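Local coordinates for putative S-adenosylmethionine-dependent methyltransferase (Bacteroides thetaiotaomicron, PDB 1WYZ), which probably transfers a methyl group from S-adenosylmethionine to a substrate not yet identified, at residues Ala4-Pro9 and Lys114-Val119; Thr15-Val20 and Lys48-Glu53; Leu158-Tyr163 and Asn188-Thr193; Leu170-Pro175 and Pro227-Leu232. All blocks are in the same frame, centred on the assembly; numbering follows the deposited sequence.

Contact 1 (Ala4-Pro9 and Lys114-Val119)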
loop_
_atom_site.group_PDB
_atom_site.type_symbol
_atom_site.label_atom_id
_atom_site.label_comp_id
_atom_site.label_asym_id
_atom_site.label_seq_id
_atom_site.Cartn_x
_atom_site.Cartn_y
_atom_site.Cartn_z
ATOM N N ALA A 4 1.142 -20.942 8.392
ATOM C CA ALA A 4 0.348 -19.745 8.639
ATOM C C ALA A 4 -0.611 -19.441 7.489
ATOM O O ALA A 4 -0.679 -20.182 6.508
ATOM C CB ALA A 4 1.274 -18.553 8.860
ATOM N N LEU A 5 -1.356 -18.344 7.634
ATOM C CA LEU A 5 -2.296 -17.891 6.617
ATOM C C LEU A 5 -1.606 -16.798 5.800
ATOM O O LEU A 5 -1.498 -15.643 6.230
ATOM C CB LEU A 5 -3.580 -17.332 7.260
ATOM C CG LEU A 5 -4.673 -16.807 6.306
ATOM C CD1 LEU A 5 -5.264 -17.962 5.490
ATOM C CD2 LEU A 5 -5.771 -16.115 7.095
ATOM N N TYR A 6 -1.122 -17.190 4.628
ATOM C CA TYR A 6 -0.443 -16.293 3.711
ATOM C C TYR A 6 -1.456 -15.536 2.851
ATOM O O TYR A 6 -2.254 -16.148 2.135
ATOM C CB TYR A 6 0.485 -17.101 2.810
ATOM C CG TYR A 6 1.779 -17.546 3.469
ATOM C CD1 TYR A 6 2.899 -16.715 3.479
ATOM C CD2 TYR A 6 1.903 -18.815 4.026
ATOM C CE1 TYR A 6 4.112 -17.137 4.018
ATOM C CE2 TYR A 6 3.114 -19.250 4.569
ATOM C CZ TYR A 6 4.218 -18.404 4.559
ATOM O OH TYR A 6 5.431 -18.829 5.068
ATOM N N LEU A 7 -1.437 -14.210 2.935
ATOM C CA LEU A 7 -2.334 -13.366 2.147
ATOM C C LEU A 7 -1.680 -13.148 0.790
ATOM O O LEU A 7 -0.791 -12.315 0.661
ATOM C CB LEU A 7 -2.537 -12.035 2.863
ATOM C CG LEU A 7 -3.686 -11.964 3.881
ATOM C CD1 LEU A 7 -4.045 -13.335 4.402
ATOM C CD2 LEU A 7 -3.297 -11.017 5.007
ATOM N N LEU A 8 -2.136 -13.891 -0.217
ATOM C CA LEU A 8 -1.563 -13.827 -1.571
ATOM C C LEU A 8 -2.064 -12.789 -2.592
ATOM O O LEU A 8 -3.212 -12.827 -3.011
ATOM C CB LEU A 8 -1.681 -15.208 -2.222
ATOM C CG LEU A 8 -1.224 -16.385 -1.362
ATOM C CD1 LEU A 8 -1.423 -17.674 -2.137
ATOM C CD2 LEU A 8 0.240 -16.190 -0.977
ATOM N N PRO A 9 -1.202 -11.846 -3.002
ATOM C CA PRO A 9 -1.685 -10.868 -3.986
ATOM C C PRO A 9 -1.593 -11.315 -5.458
ATOM O O PRO A 9 -0.751 -12.135 -5.818
ATOM C CB PRO A 9 -0.844 -9.621 -3.681
ATOM C CG PRO A 9 0.407 -10.162 -3.041
ATOM C CD PRO A 9 -0.089 -11.298 -2.199
ATOM N N LYS A 114 -1.378 -17.460 12.901
ATOM C CA LYS A 114 -0.337 -16.653 12.259
ATOM C C LYS A 114 -0.757 -16.175 10.870
ATOM O O LYS A 114 -1.191 -16.958 10.024
ATOM C CB LYS A 114 0.971 -17.450 12.141
ATOM C CG LYS A 114 2.088 -16.727 11.406
ATOM C CD LYS A 114 2.435 -15.448 12.112
ATOM C CE LYS A 114 3.739 -14.885 11.608
ATOM N NZ LYS A 114 4.843 -15.858 11.819
ATOM N N VAL A 115 -0.600 -14.877 10.649
ATOM C CA VAL A 115 -0.957 -14.253 9.386
ATOM C C VAL A 115 0.288 -13.577 8.812
ATOM O O VAL A 115 1.056 -12.930 9.537
ATOM C CB VAL A 115 -2.059 -13.180 9.600
ATOM C CG1 VAL A 115 -2.477 -12.560 8.269
ATOM C CG2 VAL A 115 -3.237 -13.804 10.296
ATOM N N ILE A 116 0.498 -13.741 7.512
ATOM C CA ILE A 116 1.643 -13.127 6.873
ATOM C C ILE A 116 1.298 -12.656 5.461
ATOM O O ILE A 116 0.948 -13.445 4.585
ATOM C CB ILE A 116 2.855 -14.101 6.903
ATOM C CG1 ILE A 116 3.888 -13.704 5.855
ATOM C CG2 ILE A 116 2.378 -15.523 6.761
ATOM C CD1 ILE A 116 5.253 -14.372 6.009
ATOM N N PRO A 117 1.362 -11.333 5.239
ATOM C CA PRO A 117 1.056 -10.732 3.939
ATOM C C PRO A 117 2.290 -10.699 3.016
ATOM O O PRO A 117 3.389 -10.377 3.457
ATOM C CB PRO A 117 0.597 -9.330 4.330
ATOM C CG PRO A 117 1.597 -8.988 5.420
ATOM C CD PRO A 117 1.660 -10.288 6.243
ATOM N N LEU A 118 2.107 -11.044 1.745
ATOM C CA LEU A 118 3.227 -11.022 0.810
ATOM C C LEU A 118 3.138 -9.784 -0.084
ATOM O O LEU A 118 2.046 -9.266 -0.331
ATOM C CB LEU A 118 3.246 -12.300 -0.037
ATOM C CG LEU A 118 3.348 -13.623 0.728
ATOM C CD1 LEU A 118 3.598 -14.755 -0.268
ATOM C CD2 LEU A 118 4.485 -13.569 1.753
ATOM N N VAL A 119 4.285 -9.311 -0.564
ATOM C CA VAL A 119 4.321 -8.120 -1.401
ATOM C C VAL A 119 3.582 -8.269 -2.730
ATOM O O VAL A 119 3.669 -9.289 -3.406
ATOM C CB VAL A 119 5.771 -7.686 -1.675
ATOM C CG1 VAL A 119 5.782 -6.431 -2.524
ATOM C CG2 VAL A 119 6.490 -7.428 -0.365
#

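Contact 2 (Thr15-Val20 and Lys48-Glu53)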
loop_
_atom_site.group_PDB
_atom_site.type_symbol
_atom_site.label_atom_id
_atom_site.label_comp_id
_atom_site.label_asym_id
_atom_site.label_seq_id
_atom_site.Cartn_x
_atom_site.Cartn_y
_atom_site.Cartn_z
ATOM N N THR A 15 -0.872 -8.467 -17.002
ATOM C CA THR A 15 0.577 -8.335 -17.123
ATOM C C THR A 15 1.290 -9.603 -16.705
ATOM O O THR A 15 0.732 -10.439 -16.012
ATOM C CB THR A 15 1.139 -7.234 -16.205
ATOM O OG1 THR A 15 0.846 -7.575 -14.840
ATOM C CG2 THR A 15 0.552 -5.877 -16.548
ATOM N N PRO A 16 2.551 -9.752 -17.122
ATOM C CA PRO A 16 3.309 -10.952 -16.739
ATOM C C PRO A 16 3.458 -10.935 -15.213
ATOM O O PRO A 16 3.933 -9.948 -14.649
ATOM C CB PRO A 16 4.651 -10.754 -17.445
ATOM C CG PRO A 16 4.282 -9.914 -18.659
ATOM C CD PRO A 16 3.300 -8.920 -18.085
ATOM N N LEU A 17 3.044 -12.012 -14.552
ATOM C CA LEU A 17 3.132 -12.100 -13.093
ATOM C C LEU A 17 4.474 -11.644 -12.499
ATOM O O LEU A 17 4.516 -11.085 -11.403
ATOM C CB LEU A 17 2.845 -13.531 -12.631
ATOM C CG LEU A 17 1.408 -13.911 -12.272
ATOM C CD1 LEU A 17 0.477 -13.623 -13.426
ATOM C CD2 LEU A 17 1.363 -15.390 -11.891
ATOM N N GLU A 18 5.562 -11.876 -13.221
ATOM C CA GLU A 18 6.886 -11.498 -12.746
ATOM C C GLU A 18 7.165 -9.990 -12.756
ATOM O O GLU A 18 8.181 -9.536 -12.221
ATOM C CB GLU A 18 7.966 -12.215 -13.567
ATOM C CG GLU A 18 7.807 -12.085 -15.076
ATOM C CD GLU A 18 6.891 -13.149 -15.672
ATOM O OE1 GLU A 18 5.690 -13.199 -15.324
ATOM O OE2 GLU A 18 7.387 -13.942 -16.501
ATOM N N GLN A 19 6.278 -9.217 -13.366
ATOM C CA GLN A 19 6.465 -7.772 -13.417
ATOM C C GLN A 19 5.957 -7.123 -12.127
ATOM O O GLN A 19 6.385 -6.028 -11.752
ATOM C CB GLN A 19 5.702 -7.190 -14.609
ATOM C CG GLN A 19 5.968 -5.716 -14.914
ATOM C CD GLN A 19 4.769 -5.032 -15.577
ATOM O OE1 GLN A 19 4.213 -5.529 -16.561
ATOM N NE2 GLN A 19 4.367 -3.887 -15.035
ATOM N N VAL A 20 5.056 -7.813 -11.434
ATOM C CA VAL A 20 4.479 -7.248 -10.226
ATOM C C VAL A 20 4.460 -8.125 -8.972
ATOM O O VAL A 20 3.992 -7.682 -7.923
ATOM C CB VAL A 20 3.056 -6.759 -10.529
ATOM C CG1 VAL A 20 3.105 -5.673 -11.617
ATOM C CG2 VAL A 20 2.189 -7.935 -10.982
ATOM N N LYS A 48 -2.506 -21.386 -12.044
ATOM C CA LYS A 48 -2.004 -22.030 -13.256
ATOM C C LYS A 48 -0.885 -21.179 -13.827
ATOM O O LYS A 48 0.146 -21.694 -14.262
ATOM C CB LYS A 48 -3.118 -22.173 -14.302
ATOM C CG LYS A 48 -3.797 -23.550 -14.364
ATOM C CD LYS A 48 -2.947 -24.598 -15.098
ATOM C CE LYS A 48 -2.215 -25.541 -14.148
ATOM N NZ LYS A 48 -1.101 -24.888 -13.418
ATOM N N LYS A 49 -1.099 -19.868 -13.819
ATOM C CA LYS A 49 -0.121 -18.921 -14.327
ATOM C C LYS A 49 1.075 -18.836 -13.367
ATOM O O LYS A 49 2.189 -18.498 -13.769
ATOM C CB LYS A 49 -0.790 -17.555 -14.492
ATOM C CG LYS A 49 -0.386 -16.790 -15.751
ATOM C CD LYS A 49 1.015 -16.196 -15.651
ATOM C CE LYS A 49 1.278 -15.203 -16.781
ATOM N NZ LYS A 49 2.505 -14.389 -16.533
ATOM N N VAL A 50 0.839 -19.158 -12.098
ATOM C CA VAL A 50 1.895 -19.127 -11.089
ATOM C C VAL A 50 2.849 -20.304 -11.241
ATOM O O VAL A 50 4.059 -20.146 -11.091
ATOM C CB VAL A 50 1.327 -19.195 -9.665
ATOM C CG1 VAL A 50 2.466 -19.108 -8.653
ATOM C CG2 VAL A 50 0.316 -18.090 -9.453
ATOM N N ASP A 51 2.294 -21.484 -11.511
ATOM C CA ASP A 51 3.087 -22.701 -11.676
ATOM C C ASP A 51 2.290 -23.754 -12.456
ATOM O O ASP A 51 1.144 -24.054 -12.115
ATOM C CB ASP A 51 3.471 -23.269 -10.304
ATOM C CG ASP A 51 4.572 -24.312 -10.390
ATOM O OD1 ASP A 51 4.537 -25.136 -11.326
ATOM O OD2 ASP A 51 5.468 -24.310 -9.518
ATOM N N ARG A 52 2.900 -24.312 -13.500
ATOM C CA ARG A 52 2.240 -25.327 -14.317
ATOM C C ARG A 52 2.069 -26.634 -13.560
ATOM O O ARG A 52 1.062 -27.324 -13.722
ATOM C CB ARG A 52 3.044 -25.607 -15.594
ATOM C CG ARG A 52 2.550 -24.884 -16.841
ATOM C CD ARG A 52 2.865 -23.398 -16.803
ATOM N NE ARG A 52 4.304 -23.144 -16.830
ATOM C CZ ARG A 52 5.117 -23.538 -17.806
ATOM N NH1 ARG A 52 4.636 -24.207 -18.849
ATOM N NH2 ARG A 52 6.416 -23.272 -17.735
ATOM N N GLU A 53 3.056 -26.961 -12.731
ATOM C CA GLU A 53 3.056 -28.204 -11.960
ATOM C C GLU A 53 2.024 -28.295 -10.843
ATOM O O GLU A 53 1.685 -29.390 -10.406
ATOM C CB GLU A 53 4.453 -28.453 -11.378
ATOM C CG GLU A 53 4.959 -29.880 -11.556
ATOM C CD GLU A 53 5.117 -30.269 -13.020
ATOM O OE1 GLU A 53 5.907 -29.609 -13.729
ATOM O OE2 GLU A 53 4.457 -31.234 -13.461
#

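Contact 3 (Leu158-Tyr163 and Asn188-Thr193)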
loop_
_atom_site.group_PDB
_atom_site.type_symbol
_atom_site.label_atom_id
_atom_site.label_comp_id
_atom_site.label_asym_id
_atom_site.label_seq_id
_atom_site.Cartn_x
_atom_site.Cartn_y
_atom_site.Cartn_z
ATOM N N LEU A 158 -13.382 15.887 1.798
ATOM C CA LEU A 158 -12.067 15.296 1.574
ATOM C C LEU A 158 -11.094 16.442 1.364
ATOM O O LEU A 158 -10.052 16.524 2.027
ATOM C CB LEU A 158 -12.086 14.407 0.332
ATOM C CG LEU A 158 -12.163 12.887 0.483
ATOM C CD1 LEU A 158 -13.010 12.485 1.677
ATOM C CD2 LEU A 158 -12.746 12.313 -0.799
ATOM N N GLU A 159 -11.469 17.342 0.452
ATOM C CA GLU A 159 -10.652 18.503 0.110
ATOM C C GLU A 159 -10.305 19.344 1.340
ATOM O O GLU A 159 -9.155 19.751 1.516
ATOM C CB GLU A 159 -11.366 19.355 -0.948
ATOM C CG GLU A 159 -10.539 20.533 -1.459
ATOM C CD GLU A 159 -11.172 21.248 -2.653
ATOM O OE1 GLU A 159 -12.405 21.471 -2.640
ATOM O OE2 GLU A 159 -10.427 21.603 -3.599
ATOM N N GLN A 160 -11.289 19.588 2.201
ATOM C CA GLN A 160 -11.029 20.379 3.400
ATOM C C GLN A 160 -9.999 19.659 4.281
ATOM O O GLN A 160 -9.089 20.291 4.826
ATOM C CB GLN A 160 -12.336 20.644 4.166
ATOM C CG GLN A 160 -13.232 21.689 3.483
ATOM C CD GLN A 160 -14.631 21.775 4.084
ATOM O OE1 GLN A 160 -15.302 20.757 4.258
ATOM N NE2 GLN A 160 -15.078 22.990 4.389
ATOM N N ARG A 161 -10.129 18.338 4.396
ATOM C CA ARG A 161 -9.199 17.551 5.198
ATOM C C ARG A 161 -7.792 17.634 4.607
ATOM O O ARG A 161 -6.790 17.578 5.328
ATOM C CB ARG A 161 -9.657 16.088 5.271
ATOM C CG ARG A 161 -10.416 15.747 6.542
ATOM C CD ARG A 161 -10.861 14.298 6.535
ATOM N NE ARG A 161 -11.417 13.861 7.814
ATOM C CZ ARG A 161 -11.878 12.634 8.036
ATOM N NH1 ARG A 161 -11.851 11.729 7.067
ATOM N NH2 ARG A 161 -12.353 12.303 9.228
ATOM N N VAL A 162 -7.728 17.766 3.288
ATOM C CA VAL A 162 -6.446 17.880 2.612
ATOM C C VAL A 162 -5.581 18.960 3.263
ATOM O O VAL A 162 -4.415 18.734 3.586
ATOM C CB VAL A 162 -6.631 18.270 1.145
ATOM C CG1 VAL A 162 -5.280 18.438 0.482
ATOM C CG2 VAL A 162 -7.459 17.216 0.432
ATOM N N TYR A 163 -6.175 20.139 3.436
ATOM C CA TYR A 163 -5.507 21.291 4.021
ATOM C C TYR A 163 -5.536 21.289 5.538
ATOM O O TYR A 163 -4.676 21.885 6.175
ATOM C CB TYR A 163 -6.178 22.559 3.525
ATOM C CG TYR A 163 -6.145 22.713 2.036
ATOM C CD1 TYR A 163 -5.050 23.295 1.403
ATOM C CD2 TYR A 163 -7.223 22.305 1.251
ATOM C CE1 TYR A 163 -5.025 23.477 0.006
ATOM C CE2 TYR A 163 -7.210 22.481 -0.145
ATOM C CZ TYR A 163 -6.105 23.069 -0.753
ATOM O OH TYR A 163 -6.072 23.239 -2.110
ATOM N N ASN A 188 -16.811 20.941 -8.136
ATOM C CA ASN A 188 -16.832 21.163 -6.688
ATOM C C ASN A 188 -15.515 21.502 -5.987
ATOM O O ASN A 188 -15.528 22.086 -4.902
ATOM C CB ASN A 188 -17.445 19.943 -5.995
ATOM C CG ASN A 188 -18.747 19.512 -6.628
ATOM O OD1 ASN A 188 -18.760 18.702 -7.559
ATOM N ND2 ASN A 188 -19.853 20.066 -6.144
ATOM N N CYS A 189 -14.385 21.144 -6.587
ATOM C CA CYS A 189 -13.099 21.414 -5.955
ATOM C C CYS A 189 -12.500 22.757 -6.324
ATOM O O CYS A 189 -12.871 23.355 -7.339
ATOM C CB CYS A 189 -12.114 20.291 -6.273
ATOM S SG CYS A 189 -12.557 18.715 -5.458
ATOM N N ARG A 190 -11.576 23.231 -5.484
ATOM C CA ARG A 190 -10.917 24.514 -5.697
ATOM C C ARG A 190 -10.031 24.466 -6.919
ATOM O O ARG A 190 -9.550 23.407 -7.308
ATOM C CB ARG A 190 -10.026 24.894 -4.508
ATOM C CG ARG A 190 -10.712 25.068 -3.171
ATOM C CD ARG A 190 -9.749 25.754 -2.219
ATOM N NE ARG A 190 -10.126 25.536 -0.828
ATOM C CZ ARG A 190 -10.184 24.336 -0.257
ATOM N NH1 ARG A 190 -9.886 23.257 -0.969
ATOM N NH2 ARG A 190 -10.536 24.213 1.018
ATOM N N PRO A 191 -9.784 25.625 -7.537
ATOM C CA PRO A 191 -8.926 25.640 -8.725
ATOM C C PRO A 191 -7.449 25.301 -8.459
ATOM O O PRO A 191 -6.767 24.747 -9.332
ATOM C CB PRO A 191 -9.135 27.053 -9.289
ATOM C CG PRO A 191 -9.525 27.858 -8.093
ATOM C CD PRO A 191 -10.424 26.930 -7.322
ATOM N N GLN A 192 -6.959 25.599 -7.256
ATOM C CA GLN A 192 -5.558 25.316 -6.941
ATOM C C GLN A 192 -5.288 23.941 -6.335
ATOM O O GLN A 192 -4.139 23.491 -6.282
ATOM C CB GLN A 192 -4.985 26.417 -6.044
ATOM C CG GLN A 192 -4.804 27.757 -6.774
ATOM C CD GLN A 192 -3.916 27.634 -8.011
ATOM O OE1 GLN A 192 -3.705 28.607 -8.743
ATOM N NE2 GLN A 192 -3.390 26.437 -8.247
ATOM N N THR A 193 -6.341 23.269 -5.876
ATOM C CA THR A 193 -6.183 21.938 -5.308
ATOM C C THR A 193 -5.593 21.090 -6.437
ATOM O O THR A 193 -5.874 21.344 -7.616
ATOM C CB THR A 193 -7.550 21.344 -4.890
ATOM O OG1 THR A 193 -8.139 22.151 -3.859
ATOM C CG2 THR A 193 -7.384 19.924 -4.382
#

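Contact 4 (Leu170-Pro175 and Pro227-Leu232)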
loop_
_atom_site.group_PDB
_atom_site.type_symbol
_atom_site.label_atom_id
_atom_site.label_comp_id
_atom_site.label_asym_id
_atom_site.label_seq_id
_atom_site.Cartn_x
_atom_site.Cartn_y
_atom_site.Cartn_z
ATOM N N LEU A 170 -7.549 9.624 -1.237
ATOM C CA LEU A 170 -7.698 8.713 -2.376
ATOM C C LEU A 170 -9.048 8.024 -2.461
ATOM O O LEU A 170 -9.602 7.600 -1.446
ATOM C CB LEU A 170 -6.636 7.599 -2.346
ATOM C CG LEU A 170 -5.128 7.829 -2.391
ATOM C CD1 LEU A 170 -4.622 8.278 -1.028
ATOM C CD2 LEU A 170 -4.456 6.518 -2.774
ATOM N N PHE A 171 -9.552 7.881 -3.683
ATOM C CA PHE A 171 -10.821 7.204 -3.920
ATOM C C PHE A 171 -10.866 6.634 -5.341
ATOM O O PHE A 171 -10.189 7.139 -6.244
ATOM C CB PHE A 171 -11.997 8.159 -3.661
ATOM C CG PHE A 171 -11.915 9.474 -4.399
ATOM C CD1 PHE A 171 -12.457 9.609 -5.685
ATOM C CD2 PHE A 171 -11.335 10.590 -3.799
ATOM C CE1 PHE A 171 -12.430 10.835 -6.362
ATOM C CE2 PHE A 171 -11.302 11.834 -4.472
ATOM C CZ PHE A 171 -11.855 11.945 -5.758
ATOM N N ILE A 172 -11.641 5.572 -5.537
ATOM C CA ILE A 172 -11.742 4.938 -6.845
ATOM C C ILE A 172 -13.147 5.033 -7.425
ATOM O O ILE A 172 -14.098 5.398 -6.720
ATOM C CB ILE A 172 -11.340 3.458 -6.779
ATOM C CG1 ILE A 172 -12.330 2.693 -5.896
ATOM C CG2 ILE A 172 -9.919 3.332 -6.237
ATOM C CD1 ILE A 172 -12.233 1.171 -5.989
ATOM N N GLU A 173 -13.264 4.704 -8.710
ATOM C CA GLU A 173 -14.541 4.771 -9.417
ATOM C C GLU A 173 -14.755 3.651 -10.420
ATOM O O GLU A 173 -13.808 3.172 -11.045
ATOM C CB GLU A 173 -14.669 6.106 -10.148
ATOM C CG GLU A 173 -15.703 7.035 -9.536
ATOM C CD GLU A 173 -17.125 6.506 -9.657
ATOM O OE1 GLU A 173 -17.355 5.301 -9.403
ATOM O OE2 GLU A 173 -18.021 7.309 -9.995
ATOM N N THR A 174 -16.013 3.245 -10.577
ATOM C CA THR A 174 -16.355 2.186 -11.518
ATOM C C THR A 174 -16.026 2.671 -12.934
ATOM O O THR A 174 -16.268 3.830 -13.276
ATOM C CB THR A 174 -17.854 1.800 -11.406
ATOM O OG1 THR A 174 -18.093 0.589 -12.128
ATOM C CG2 THR A 174 -18.737 2.898 -11.972
ATOM N N PRO A 175 -15.477 1.779 -13.772
ATOM C CA PRO A 175 -15.099 2.109 -15.149
ATOM C C PRO A 175 -15.975 3.102 -15.915
ATOM O O PRO A 175 -15.478 4.125 -16.394
ATOM C CB PRO A 175 -14.993 0.730 -15.823
ATOM C CG PRO A 175 -15.830 -0.169 -14.948
ATOM C CD PRO A 175 -15.477 0.322 -13.575
ATOM N N PRO A 227 -11.010 1.499 -15.691
ATOM C CA PRO A 227 -10.644 1.879 -14.312
ATOM C C PRO A 227 -9.345 2.611 -13.952
ATOM O O PRO A 227 -8.292 2.392 -14.551
ATOM C CB PRO A 227 -10.783 0.564 -13.546
ATOM C CG PRO A 227 -10.423 -0.444 -14.557
ATOM C CD PRO A 227 -11.195 0.038 -15.768
ATOM N N CYS A 228 -9.452 3.468 -12.934
ATOM C CA CYS A 228 -8.333 4.272 -12.428
ATOM C C CYS A 228 -8.590 4.759 -10.994
ATOM O O CYS A 228 -9.668 4.550 -10.448
ATOM C CB CYS A 228 -8.109 5.485 -13.330
ATOM S SG CYS A 228 -9.516 6.598 -13.418
ATOM N N ILE A 229 -7.597 5.409 -10.391
ATOM C CA ILE A 229 -7.728 5.927 -9.024
ATOM C C ILE A 229 -7.533 7.434 -9.038
ATOM O O ILE A 229 -6.860 7.958 -9.925
ATOM C CB ILE A 229 -6.652 5.355 -8.067
ATOM C CG1 ILE A 229 -6.764 3.837 -7.977
ATOM C CG2 ILE A 229 -6.799 5.982 -6.687
ATOM C CD1 ILE A 229 -6.232 3.082 -9.189
ATOM N N PHE A 230 -8.093 8.128 -8.049
ATOM C CA PHE A 230 -7.945 9.575 -7.982
ATOM C C PHE A 230 -7.306 10.034 -6.675
ATOM O O PHE A 230 -7.602 9.503 -5.602
ATOM C CB PHE A 230 -9.304 10.253 -8.161
ATOM C CG PHE A 230 -9.931 10.007 -9.506
ATOM C CD1 PHE A 230 -9.306 10.445 -10.669
ATOM C CD2 PHE A 230 -11.144 9.320 -9.615
ATOM C CE1 PHE A 230 -9.873 10.202 -11.929
ATOM C CE2 PHE A 230 -11.727 9.069 -10.874
ATOM C CZ PHE A 230 -11.086 9.513 -12.026
ATOM N N LEU A 231 -6.424 11.025 -6.766
ATOM C CA LEU A 231 -5.759 11.560 -5.582
ATOM C C LEU A 231 -5.839 13.081 -5.526
ATOM O O LEU A 231 -5.488 13.759 -6.485
ATOM C CB LEU A 231 -4.288 11.150 -5.546
ATOM C CG LEU A 231 -3.945 9.662 -5.560
ATOM C CD1 LEU A 231 -4.107 9.127 -6.987
ATOM C CD2 LEU A 231 -2.502 9.450 -5.060
ATOM N N LEU A 232 -6.291 13.605 -4.390
ATOM C CA LEU A 232 -6.411 15.046 -4.173
ATOM C C LEU A 232 -5.381 15.527 -3.148
ATOM O O LEU A 232 -5.293 14.975 -2.049
ATOM C CB LEU A 232 -7.813 15.395 -3.639
ATOM C CG LEU A 232 -9.079 15.060 -4.425
ATOM C CD1 LEU A 232 -10.279 15.611 -3.684
ATOM C CD2 LEU A 232 -9.001 15.676 -5.814
#

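Contact 1 (Ala4-Pro9 and Lys114-Val119)
Tyr6 offers the broad surface of this contact, and Ile116 supplies the bump that rests on it. The Ile116 CG2 methyl lies over one face of the ring, 3.7 Å from its centroid, a CH-pi contact shifted toward the rim. Ile116 CG1 stands anti to its backbone N, and the chain then runs alongside the ring until CD1 meets Tyr6 CE1 at 3.6 Å. Leu118 CD2 lies at the ring edge, near its plane, 3.9 Å from Tyr6 CD1. Ala4 is the small knob at the other end. Its CB wedges against Lys114 CG at 3.2 Å and also touches Ile116 CG2. On the reverse face the Leu7 and Val115 side chains cross obliquely, with Leu7 CD2 3.7 Å from Val115 CG1. Pro9 CG closes the far end over the carbonyl oxygens of Leu118 and Val119. The backbones are laced by Leu5 N to Lys114 O (2.8 Å, nearly straight), Ile116 N to Leu5 O and Leu7 N to Ile116 O, with a weak bond from Leu118 N to Leu7 O. Helix 100-110 packs on Leu5 and Leu7, and Met129 of the second subunit also reaches Leu7. This is a parallel strand pair at the margin of a five-stranded parallel sheet, the core of an alpha/beta domain.

Contact 2 (Thr15-Val20 and Lys48-Glu53)
Lys49 turns sharply at chi2 (-75°) and then runs extended, which carries NZ from the last turn of helix 40-50 toward the segment 15-20. Glu18 answers with CG in the crowded position between backbone N and carbonyl carbon (chi1 51°) and a second bend at chi2 (-87°). The two chains cross at about a right angle, and OE1 of Glu18 forms a long salt bridge to Lys49 NZ at 3.6 Å. Lys49 NZ also comes within 3.1 Å of Leu17 N, but both are donors and no bond results. Leu17 carries the rest by packing. It meets Lys49 tip to tip, with Leu17 CD1 3.4 Å from Lys49 CD. Leu17 CD2 lies 3.8 Å from Val50 CG2 and also rests on the carbonyl oxygen of Lys49. An alanine at Leu17 lacks both methyl branches, which would probably weaken the hold on Lys49 and Val50 and leave the long ion pair as the main link. Beyond Val50, Asp51 OD1 accepts from Glu53 N at 2.7 Å through its anti lone pair, while Asp51 OD2 pairs with Arg30. The arrangement is a surface contact between a short, weakly bonded helix and the C-terminal end of a longer one, which is followed by an Asx turn.

Contact 3 (Leu158-Tyr163 and Asn188-Thr193)
Hydrogen bonds come first, and they gather on the carboxylate of Glu159. The side chain leaves the helix with CG anti to the backbone N and stays extended beyond it. OE2 takes two bonds. Arg190 N gives one at 2.7 Å to the syn lone pair of Glu159 OE2. Thr193 OG1 gives the other to the anti lone pair of the same oxygen, modelled very short at 2.4 Å. Arg190 N also makes a weak bond to Glu159 OE1. Tyr163 OH donates to Thr193 OG1 at 2.9 Å, in the plane of the ring, so a relay runs Tyr163 to Thr193 to Glu159. These bonds probably hold the buried carboxylate in its charged form.

The ionic term is a salt bridge from Glu159 OE2 to Arg190 NH1 at 3.2 Å, with the carboxylate and guanidinium planes 70° apart. The position of NH1 is less sure.

Van der Waals contacts fill in around this. Tyr163 CE2 lies over one face of the guanidinium, 3.5 Å from Arg190 CZ, and Cys189 CB sits 3.4 Å from Glu159 OE2.

The contact ties the Glu159 and Tyr163 side of helix 150-165 to the loop between helix 178-188 and strand 194-199. Leu158 and Val162 pack on Gln169 of strand 168-173, Thr193 O bonds to Thr212 OG1, and Cys189 packs on Val213 of helix 213-216.

Contact 4 (Leu170-Pro175 and Pro227-Leu232)
Phe171 holds its CG in the crowded position between the backbone N and the carbonyl carbon (chi1 53°). That torsion lays the ring over the neighbouring strand. Phe230 instead has CG anti to its carbonyl carbon, beside the backbone N (chi1 -63°), and offers CB to the Phe171 ring. Phe230 CB sits over one face of that ring, 4.0 Å from its centroid, a CH-pi contact. The two rings are oblique, their planes 48° apart. Leu232 CG approaches the Phe171 ring at its edge, 3.9 Å from CE2. An alanine at Phe171 removes the ring, which would probably loosen the packing around Phe230 CB and Leu232. On the reverse face, Leu170 and Leu231 share one rotamer, lie side by side and meet CG to CG at 3.8 Å. Ile172 and Ile229 also point the same way, with Ile172 CG2 3.6 Å from Ile229 CG1. The backbones are antiparallel. Phe171 and Phe230 form the hydrogen-bonded pair, with Phe230 N to Phe171 O at 2.9 Å and Phe171 N to Phe230 O at 3.2 Å. Within its own segment, Glu173 OE1 accepts from Thr174 N.

The two strands are inner members of a mixed sheet, between strands 138-143 and 194-199. Helix 178-188 packs on the phenylalanine face through Ile185 and Met181. Helix 123-131 packs on Leu170 and Leu231.

Overall arrangement
The four contacts fall into two groups. Contacts 1 and 2 belong to the N-terminal part, with centres 18 Å apart. Contact 2 is nested inside the chain loop closed by contact 1, and both touch the second subunit. Contacts 3 and 4 belong to the C-terminal part, with centres 16 Å apart. They meet directly: Leu158 CD2 lies 3.7 Å from Phe171 CD2, and Cys189 SG packs near Leu232 CD1. Their segments alternate along the chain. Contacts 1 and 4 lie on opposite sides of the chain's centre, 26 Å apart between centres. In relatives of this fold S-adenosylmethionine binds between the two domains, so a similar cleft is likely here.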